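Local coordinates for viral structural protein 4 (Bombyx mori cytoplasmic polyhedrosis virus, PDB 6TZ0) that binds GTP and accompanies the viral RNA-dependent RNA polymerase in the transcribing particle, probably working as an NTPase that assists RNA synthesis, at residues I299-R310 and R508-D519. Residues are numbered along the deposited sequence; the frame is centred on the assembly and turned at random.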
ATOM      1  N   ILE B 299      23.981 -17.748  30.059  1.00 26.01           N
ATOM      2  CA  ILE B 299      23.425 -18.935  30.700  1.00 26.01           C
ATOM      3  C   ILE B 299      22.602 -19.722  29.690  1.00 26.01           C
ATOM      4  O   ILE B 299      21.726 -19.172  29.016  1.00 26.01           O
ATOM      5  CB  ILE B 299      22.596 -18.544  31.931  1.00 26.01           C
ATOM      6  CG1 ILE B 299      23.533 -18.100  33.047  1.00 26.01           C
ATOM      7  CG2 ILE B 299      21.714 -19.678  32.398  1.00 26.01           C
ATOM      8  CD1 ILE B 299      22.843 -17.465  34.198  1.00 26.01           C
ATOM      9  N   THR B 300      22.881 -21.021  29.584  1.00 25.84           N
ATOM     10  CA  THR B 300      22.279 -21.882  28.579  1.00 25.84           C
ATOM     11  C   THR B 300      21.056 -22.633  29.093  1.00 25.84           C
ATOM     12  O   THR B 300      20.721 -23.691  28.556  1.00 25.84           O
ATOM     13  CB  THR B 300      23.316 -22.872  28.060  1.00 25.84           C
ATOM     14  OG1 THR B 300      23.741 -23.715  29.134  1.00 25.84           O
ATOM     15  CG2 THR B 300      24.522 -22.136  27.529  1.00 25.84           C
ATOM     16  N   ASP B 301      20.384 -22.117  30.111  1.00 27.31           N
ATOM     17  CA  ASP B 301      19.236 -22.778  30.707  1.00 27.31           C
ATOM     18  C   ASP B 301      17.973 -21.963  30.477  1.00 27.31           C
ATOM     19  O   ASP B 301      18.013 -20.819  30.022  1.00 27.31           O
ATOM     20  CB  ASP B 301      19.448 -22.992  32.204  1.00 27.31           C
ATOM     21  CG  ASP B 301      20.497 -24.032  32.495  1.00 27.31           C
ATOM     22  OD1 ASP B 301      20.686 -24.942  31.664  1.00 27.31           O
ATOM     23  OD2 ASP B 301      21.129 -23.942  33.560  1.00 27.31           O
ATOM     24  N   ALA B 302      16.841 -22.573  30.811  1.00 26.79           N
ATOM     25  CA  ALA B 302      15.564 -21.896  30.681  1.00 26.79           C
ATOM     26  C   ALA B 302      15.411 -20.837  31.762  1.00 26.79           C
ATOM     27  O   ALA B 302      16.009 -20.920  32.833  1.00 26.79           O
ATOM     28  CB  ALA B 302      14.413 -22.892  30.772  1.00 26.79           C
ATOM     29  N   ILE B 303      14.597 -19.831  31.472  1.00 27.05           N
ATOM     30  CA  ILE B 303      14.291 -18.812  32.466  1.00 27.05           C
ATOM     31  C   ILE B 303      13.034 -19.237  33.220  1.00 27.05           C
ATOM     32  O   ILE B 303      12.060 -19.691  32.603  1.00 27.05           O
ATOM     33  CB  ILE B 303      14.171 -17.418  31.824  1.00 27.05           C
ATOM     34  CG1 ILE B 303      13.197 -17.419  30.652  1.00 27.05           C
ATOM     35  CG2 ILE B 303      15.516 -16.941  31.339  1.00 27.05           C
ATOM     36  CD1 ILE B 303      12.901 -16.043  30.115  1.00 27.05           C
ATOM     37  N   PRO B 304      13.020 -19.161  34.558  1.00 28.18           N
ATOM     38  CA  PRO B 304      14.103 -18.726  35.446  1.00 28.18           C
ATOM     39  C   PRO B 304      15.152 -19.798  35.734  1.00 28.18           C
ATOM     40  O   PRO B 304      14.826 -20.922  36.087  1.00 28.18           O
ATOM     41  CB  PRO B 304      13.359 -18.353  36.729  1.00 28.18           C
ATOM     42  CG  PRO B 304      12.164 -19.202  36.726  1.00 28.18           C
ATOM     43  CD  PRO B 304      11.763 -19.375  35.293  1.00 28.18           C
ATOM     44  N   SER B 305      16.416 -19.444  35.549  1.00 28.68           N
ATOM     45  CA  SER B 305      17.528 -20.277  35.981  1.00 28.68           C
ATOM     46  C   SER B 305      18.022 -19.755  37.318  1.00 28.68           C
ATOM     47  O   SER B 305      18.478 -18.615  37.405  1.00 28.68           O
ATOM     48  CB  SER B 305      18.661 -20.237  34.962  1.00 28.68           C
ATOM     49  OG  SER B 305      19.251 -18.952  34.940  1.00 28.68           O
ATOM     50  N   GLY B 306      17.967 -20.588  38.348  1.00 27.65           N
ATOM     51  CA  GLY B 306      18.185 -20.100  39.698  1.00 27.65           C
ATOM     52  C   GLY B 306      19.609 -19.780  40.102  1.00 27.65           C
ATOM     53  O   GLY B 306      20.054 -20.186  41.176  1.00 27.65           O
ATOM     54  N   ILE B 307      20.334 -19.049  39.255  1.00 28.44           N
ATOM     55  CA  ILE B 307      21.637 -18.528  39.630  1.00 28.44           C
ATOM     56  C   ILE B 307      21.431 -17.392  40.627  1.00 28.44           C
ATOM     57  O   ILE B 307      20.406 -16.697  40.611  1.00 28.44           O
ATOM     58  CB  ILE B 307      22.408 -18.081  38.369  1.00 28.44           C
ATOM     59  CG1 ILE B 307      23.901 -17.903  38.635  1.00 28.44           C
ATOM     60  CG2 ILE B 307      21.825 -16.823  37.744  1.00 28.44           C
ATOM     61  CD1 ILE B 307      24.621 -19.186  38.805  1.00 28.44           C
ATOM     62  N   SER B 308      22.369 -17.244  41.556  1.00 30.96           N
ATOM     63  CA  SER B 308      22.226 -16.254  42.611  1.00 30.96           C
ATOM     64  C   SER B 308      23.609 -15.873  43.110  1.00 30.96           C
ATOM     65  O   SER B 308      24.623 -16.379  42.629  1.00 30.96           O
ATOM     66  CB  SER B 308      21.349 -16.774  43.753  1.00 30.96           C
ATOM     67  OG  SER B 308      21.959 -17.858  44.422  1.00 30.96           O
ATOM     68  N   ALA B 309      23.645 -14.977  44.095  1.00 33.29           N
ATOM     69  CA  ALA B 309      24.908 -14.546  44.676  1.00 33.29           C
ATOM     70  C   ALA B 309      25.551 -15.619  45.541  1.00 33.29           C
ATOM     71  O   ALA B 309      26.731 -15.490  45.881  1.00 33.29           O
ATOM     72  CB  ALA B 309      24.700 -13.273  45.496  1.00 33.29           C
ATOM     73  N   ARG B 310      24.814 -16.668  45.895  1.00 35.20           N
ATOM     74  CA  ARG B 310      25.311 -17.755  46.721  1.00 35.20           C
ATOM     75  C   ARG B 310      25.811 -18.929  45.895  1.00 35.20           C
ATOM     76  O   ARG B 310      26.092 -19.990  46.456  1.00 35.20           O
ATOM     77  CB  ARG B 310      24.211 -18.218  47.670  1.00 35.20           C
ATOM     78  CG  ARG B 310      23.779 -17.151  48.646  1.00 35.20           C
ATOM     79  CD  ARG B 310      22.781 -17.694  49.645  1.00 35.20           C
ATOM     80  NE  ARG B 310      21.566 -18.175  48.993  1.00 35.20           N
ATOM     81  CZ  ARG B 310      20.528 -17.407  48.679  1.00 35.20           C
ATOM     82  NH1 ARG B 310      20.550 -16.110  48.949  1.00 35.20           N
ATOM     83  NH2 ARG B 310      19.467 -17.937  48.091  1.00 35.20           N
ATOM     84  N   ARG B 508      19.755  -9.173  27.409  1.00 26.52           N
ATOM     85  CA  ARG B 508      19.698 -10.257  28.377  1.00 26.52           C
ATOM     86  C   ARG B 508      21.073 -10.430  28.998  1.00 26.52           C
ATOM     87  O   ARG B 508      22.087 -10.286  28.314  1.00 26.52           O
ATOM     88  CB  ARG B 508      19.269 -11.578  27.739  1.00 26.52           C
ATOM     89  CG  ARG B 508      17.916 -11.584  27.078  1.00 26.52           C
ATOM     90  CD  ARG B 508      16.779 -11.473  28.061  1.00 26.52           C
ATOM     91  NE  ARG B 508      15.491 -11.553  27.381  1.00 26.52           N
ATOM     92  CZ  ARG B 508      14.776 -12.662  27.267  1.00 26.52           C
ATOM     93  NH1 ARG B 508      15.210 -13.778  27.821  1.00 26.52           N
ATOM     94  NH2 ARG B 508      13.621 -12.649  26.623  1.00 26.52           N
ATOM     95  N   THR B 509      21.113 -10.732  30.292  1.00 29.01           N
ATOM     96  CA  THR B 509      22.362 -10.963  31.007  1.00 29.01           C
ATOM     97  C   THR B 509      22.309 -12.299  31.734  1.00 29.01           C
ATOM     98  O   THR B 509      21.354 -13.067  31.608  1.00 29.01           O
ATOM     99  CB  THR B 509      22.658  -9.850  32.016  1.00 29.01           C
ATOM    100  OG1 THR B 509      21.565  -9.727  32.931  1.00 29.01           O
ATOM    101  CG2 THR B 509      22.897  -8.537  31.324  1.00 29.01           C
ATOM    102  N   ILE B 510      23.360 -12.574  32.502  1.00 28.46           N
ATOM    103  CA  ILE B 510      23.389 -13.742  33.367  1.00 28.46           C
ATOM    104  C   ILE B 510      22.815 -13.382  34.735  1.00 28.46           C
ATOM    105  O   ILE B 510      23.505 -13.410  35.760  1.00 28.46           O
ATOM    106  CB  ILE B 510      24.833 -14.265  33.477  1.00 28.46           C
ATOM    107  CG1 ILE B 510      25.808 -13.111  33.732  1.00 28.46           C
ATOM    108  CG2 ILE B 510      25.245 -14.948  32.204  1.00 28.46           C
ATOM    109  CD1 ILE B 510      26.975 -13.534  34.506  1.00 28.46           C
ATOM    110  N   ASN B 511      21.515 -13.176  34.801  1.00 31.69           N
ATOM    111  CA  ASN B 511      20.927 -12.721  36.052  1.00 31.69           C
ATOM    112  C   ASN B 511      19.512 -13.243  36.138  1.00 31.69           C
ATOM    113  O   ASN B 511      18.690 -12.964  35.263  1.00 31.69           O
ATOM    114  CB  ASN B 511      20.942 -11.196  36.179  1.00 31.69           C
ATOM    115  CG  ASN B 511      22.305 -10.648  36.543  1.00 31.69           C
ATOM    116  OD1 ASN B 511      22.920  -9.919  35.774  1.00 31.69           O
ATOM    117  ND2 ASN B 511      22.784 -11.007  37.723  1.00 31.69           N
ATOM    118  N   ASP B 512      19.240 -14.002  37.184  1.00 35.20           N
ATOM    119  CA  ASP B 512      17.873 -14.347  37.518  1.00 35.20           C
ATOM    120  C   ASP B 512      17.304 -13.095  38.169  1.00 35.20           C
ATOM    121  O   ASP B 512      17.622 -12.783  39.317  1.00 35.20           O
ATOM    122  CB  ASP B 512      17.838 -15.563  38.432  1.00 35.20           C
ATOM    123  CG  ASP B 512      16.503 -16.254  38.421  1.00 35.20           C
ATOM    124  OD1 ASP B 512      16.177 -16.852  37.382  1.00 35.20           O
ATOM    125  OD2 ASP B 512      15.788 -16.234  39.435  1.00 35.20           O
ATOM    126  N   THR B 513      16.502 -12.350  37.402  1.00 35.66           N
ATOM    127  CA  THR B 513      16.065 -11.020  37.810  1.00 35.66           C
ATOM    128  C   THR B 513      15.153 -11.076  39.025  1.00 35.66           C
ATOM    129  O   THR B 513      15.243 -10.227  39.920  1.00 35.66           O
ATOM    130  CB  THR B 513      15.360 -10.332  36.648  1.00 35.66           C
ATOM    131  OG1 THR B 513      14.265 -11.143  36.209  1.00 35.66           O
ATOM    132  CG2 THR B 513      16.318 -10.119  35.498  1.00 35.66           C
ATOM    133  N   THR B 514      14.307 -12.099  39.098  1.00 38.64           N
ATOM    134  CA  THR B 514      13.455 -12.290  40.260  1.00 38.64           C
ATOM    135  C   THR B 514      14.220 -12.791  41.477  1.00 38.64           C
ATOM    136  O   THR B 514      13.677 -12.747  42.583  1.00 38.64           O
ATOM    137  CB  THR B 514      12.319 -13.253  39.915  1.00 38.64           C
ATOM    138  OG1 THR B 514      11.434 -13.370  41.031  1.00 38.64           O
ATOM    139  CG2 THR B 514      12.862 -14.610  39.566  1.00 38.64           C
ATOM    140  N   GLN B 515      15.453 -13.259  41.307  1.00 39.62           N
ATOM    141  CA  GLN B 515      16.303 -13.650  42.424  1.00 39.62           C
ATOM    142  C   GLN B 515      17.221 -12.520  42.849  1.00 39.62           C
ATOM    143  O   GLN B 515      17.545 -12.397  44.031  1.00 39.62           O
ATOM    144  CB  GLN B 515      17.134 -14.877  42.047  1.00 39.62           C
ATOM    145  CG  GLN B 515      17.878 -15.540  43.177  1.00 39.62           C
ATOM    146  CD  GLN B 515      16.945 -16.186  44.172  1.00 39.62           C
ATOM    147  OE1 GLN B 515      15.926 -16.758  43.795  1.00 39.62           O
ATOM    148  NE2 GLN B 515      17.295 -16.114  45.450  1.00 39.62           N
ATOM    149  N   ALA B 516      17.635 -11.691  41.894  1.00 41.01           N
ATOM    150  CA  ALA B 516      18.346 -10.466  42.223  1.00 41.01           C
ATOM    151  C   ALA B 516      17.450  -9.483  42.955  1.00 41.01           C
ATOM    152  O   ALA B 516      17.925  -8.737  43.815  1.00 41.01           O
ATOM    153  CB  ALA B 516      18.898  -9.823  40.953  1.00 41.01           C
ATOM    154  N   MET B 517      16.152  -9.468  42.640  1.00 43.69           N
ATOM    155  CA  MET B 517      15.265  -8.541  43.331  1.00 43.69           C
ATOM    156  C   MET B 517      14.904  -8.999  44.736  1.00 43.69           C
ATOM    157  O   MET B 517      14.698  -8.156  45.614  1.00 43.69           O
ATOM    158  CB  MET B 517      13.998  -8.299  42.517  1.00 43.69           C
ATOM    159  CG  MET B 517      14.251  -7.415  41.318  1.00 43.69           C
ATOM    160  SD  MET B 517      15.026  -5.919  41.937  1.00 43.69           S
ATOM    161  CE  MET B 517      15.371  -5.033  40.446  1.00 43.69           C
ATOM    162  N   ARG B 518      14.820 -10.302  44.986  1.00 45.28           N
ATOM    163  CA  ARG B 518      14.508 -10.742  46.337  1.00 45.28           C
ATOM    164  C   ARG B 518      15.728 -10.792  47.243  1.00 45.28           C
ATOM    165  O   ARG B 518      15.575 -11.003  48.449  1.00 45.28           O
ATOM    166  CB  ARG B 518      13.830 -12.115  46.336  1.00 45.28           C
ATOM    167  CG  ARG B 518      14.679 -13.257  45.844  1.00 45.28           C
ATOM    168  CD  ARG B 518      14.016 -14.572  46.205  1.00 45.28           C
ATOM    169  NE  ARG B 518      12.700 -14.735  45.597  1.00 45.28           N
ATOM    170  CZ  ARG B 518      12.476 -15.365  44.449  1.00 45.28           C
ATOM    171  NH1 ARG B 518      13.480 -15.915  43.783  1.00 45.28           N
ATOM    172  NH2 ARG B 518      11.242 -15.462  43.977  1.00 45.28           N
ATOM    173  N   ASP B 519      16.927 -10.602  46.702  1.00 49.45           N
ATOM    174  CA  ASP B 519      18.156 -10.633  47.489  1.00 49.45           C
ATOM    175  C   ASP B 519      18.750  -9.247  47.667  1.00 49.45           C
ATOM    176  O   ASP B 519      19.972  -9.082  47.647  1.00 49.45           O
ATOM    177  CB  ASP B 519      19.177 -11.564  46.845  1.00 49.45           C
ATOM    178  CG  ASP B 519      18.748 -13.008  46.885  1.00 49.45           C
ATOM    179  OD1 ASP B 519      17.968 -13.365  47.790  1.00 49.45           O
ATOM    180  OD2 ASP B 519      19.198 -13.789  46.021  1.00 49.45           O
TER
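Ile299 and Ile510 cross at about a right angle where the loop 299-310 leaves its strand, with Ile299 CG1 3.7 Å from Ile510 CG2 and Ile299 CD1 against Ile510 CB. Ile299 also touches Val267, and Ile510 touches Met269 of the same strand 266-271 and Leu293 of helix 290-296. Further along the loop, buried Asp512, the N-cap residue of helix 513-518, sets its side chain against Pro304 and Ser305. Its CG stands anti to the backbone N (chi1 -160°), which directs the carboxylate at the loop, with Pro304 CB beside Asp512 OD1. Ser305 O takes the N-H of Ile307 in the inverse gamma turn centred on Gly306. Beyond it Ser308 CB rests on Gln515 CG, 3.7 Å away.

The outer ends are looser. Exposed Arg310 presents a guanidinium edge to Asp519, but NH1 stays 3.9 Å from Asp519 OD1, a long salt bridge with the two planes 75° apart. Gln515, bent at chi2 (67°), links two residues of its own segment: its NE2 donates to the syn side of Asp519 OD2 at 3.1 Å, while its OE1 accepts from Arg518 NH1. At the other rim Ile303 CD1 only brushes Arg508 NH1, and His378 of the polymerase chain packs on both residues. The contact thus docks a loop of the antiparallel sheet onto the loop and short helix 513-518 that lead from strand 504-507 to Arg520 and Gln521, residues of a GTP site that is empty in this model; strand 504-507 belongs to the parallel sheet whose strand 347-353 leads into the GTP-binding loop, consistent with a P-loop NTPase fold.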